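Local coordinates for aspartate--tRNA(Asp/Asn) ligase (Sulfolobus tokodaii, PDB 1WYD), which attaches L-aspartate, activated with ATP, to both tRNA(Asp) and tRNA(Asn) as a non-discriminating, homodimeric class II aminoacyl-tRNA synthetase, at the interface of chains A and B. Residues are numbered along the deposited sequence; one frame, centred on the assembly and turned at random. Chains: chain A/B, hypothetical aspartyl-tRNA synthetase.

The interface of chains A and B. Residues chain A 196-197, 232, 390-392; chain B 24, 68.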
loop_
_atom_site.group_PDB
_atom_site.type_symbol
_atom_site.label_atom_id
_atom_site.label_comp_id
_atom_site.label_asym_id
_atom_site.label_seq_id
_atom_site.Cartn_x
_atom_site.Cartn_y
_atom_site.Cartn_z
ATOM N N ALA A 196 -8.596 1.213 -14.763
ATOM C CA ALA A 196 -8.233 0.419 -15.934
ATOM C C ALA A 196 -8.780 1.054 -17.198
ATOM O O ALA A 196 -8.211 0.880 -18.289
ATOM C CB ALA A 196 -8.753 -1.045 -15.812
ATOM N N GLY A 197 -9.895 1.765 -17.062
ATOM C CA GLY A 197 -10.483 2.440 -18.191
ATOM C C GLY A 197 -9.785 3.731 -18.528
ATOM O O GLY A 197 -10.195 4.412 -19.491
ATOM N N PHE A 232 -8.523 -4.886 -21.869
ATOM C CA PHE A 232 -8.308 -5.856 -22.964
ATOM C C PHE A 232 -7.903 -7.281 -22.556
ATOM O O PHE A 232 -7.224 -7.978 -23.296
ATOM C CB PHE A 232 -7.395 -5.287 -24.055
ATOM C CG PHE A 232 -7.671 -3.871 -24.369
ATOM C CD1 PHE A 232 -7.014 -2.847 -23.676
ATOM C CD2 PHE A 232 -8.540 -3.547 -25.379
ATOM C CE1 PHE A 232 -7.258 -1.549 -23.966
ATOM C CE2 PHE A 232 -8.792 -2.222 -25.684
ATOM C CZ PHE A 232 -8.172 -1.230 -24.976
ATOM N N GLY A 390 -16.981 4.705 -23.494
ATOM C CA GLY A 390 -15.902 3.796 -23.831
ATOM C C GLY A 390 -15.187 3.066 -22.722
ATOM O O GLY A 390 -13.964 3.103 -22.594
ATOM N N MET A 391 -15.918 2.314 -21.938
ATOM C CA MET A 391 -15.212 1.357 -21.104
ATOM C C MET A 391 -14.860 0.197 -22.037
ATOM O O MET A 391 -15.715 -0.251 -22.827
ATOM C CB MET A 391 -16.016 0.938 -19.902
ATOM C CG MET A 391 -16.105 2.046 -18.916
ATOM S SD MET A 391 -14.623 2.182 -17.852
ATOM C CE MET A 391 -14.405 3.772 -18.089
ATOM N N PRO A 392 -13.583 -0.203 -21.981
ATOM C CA PRO A 392 -13.056 -1.290 -22.769
ATOM C C PRO A 392 -13.291 -2.604 -22.067
ATOM O O PRO A 392 -13.502 -2.656 -20.842
ATOM C CB PRO A 392 -11.542 -1.028 -22.689
ATOM C CG PRO A 392 -11.346 -0.586 -21.323
ATOM C CD PRO A 392 -12.513 0.372 -21.135
ATOM N N TRP B 24 -8.439 3.673 -27.800
ATOM C CA TRP B 24 -9.453 4.708 -27.827
ATOM C C TRP B 24 -9.279 5.652 -29.011
ATOM O O TRP B 24 -8.174 6.100 -29.334
ATOM C CB TRP B 24 -9.408 5.506 -26.515
ATOM C CG TRP B 24 -9.961 4.780 -25.326
ATOM C CD1 TRP B 24 -11.279 4.743 -24.914
ATOM C CD2 TRP B 24 -9.241 3.951 -24.418
ATOM N NE1 TRP B 24 -11.407 3.952 -23.793
ATOM C CE2 TRP B 24 -10.181 3.444 -23.466
ATOM C CE3 TRP B 24 -7.893 3.596 -24.281
ATOM C CZ2 TRP B 24 -9.806 2.634 -22.399
ATOM C CZ3 TRP B 24 -7.525 2.760 -23.218
ATOM C CH2 TRP B 24 -8.473 2.299 -22.293
ATOM N N VAL B 68 -13.955 2.513 -28.106
ATOM C CA VAL B 68 -12.844 1.600 -27.983
ATOM C C VAL B 68 -12.814 0.734 -29.226
ATOM O O VAL B 68 -13.817 0.085 -29.563
ATOM C CB VAL B 68 -12.994 0.741 -26.715
ATOM C CG1 VAL B 68 -11.942 -0.315 -26.657
ATOM C CG2 VAL B 68 -13.012 1.631 -25.450
#
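The indole of B:Trp24 reaches into chain A edge first, and its NE1 donates a hydrogen bond of 2.9 Å to the main-chain oxygen O of A:Gly390. The bond is nearly straight (167° at the hydrogen), with the acceptor close to the ring plane and the N-H in the plane of the carbonyl group, and it probably helps to hold the rotation of the indole. With CG beside the backbone N (chi1 -74°), the benzo rim is carried toward A:Pro392 and A:Gly197. There the carbonyl O of A:Gly197 sits 3.4 Å from CZ2, out of the indole plane and just beyond the rim, while the pyrrolidine of A:Pro392 comes from the opposite side of that plane. The proline slants past the rim instead of stacking flat, with its CG 3.7 Å from CZ2. An alanine here would probably leave the A:Gly390 carbonyl without this donor and open a gap beside A:Pro392.

B:Val68 widens the apolar patch by splitting its two methyls. With CG1 anti to the backbone N (chi1 173°), that methyl points to the phenyl rim of A:Phe232, 3.8 Å from CE2, and CG2 turns to A:Gly390, 3.4 Å from the carbonyl O that also receives the indole N-H. A:Pro392 lies between the phenyl of its own chain and the two side chains of chain B.

In the homodimer, strands 18-31 and 68-77 of the N-terminal OB-fold domain of chain B thus dock on the class II catalytic domain of chain A, at the loop leading into strand 394-400, the C-terminal end of helix 189-199 and the loop that follows strand 222-231, a contact repeated by the two-fold axis.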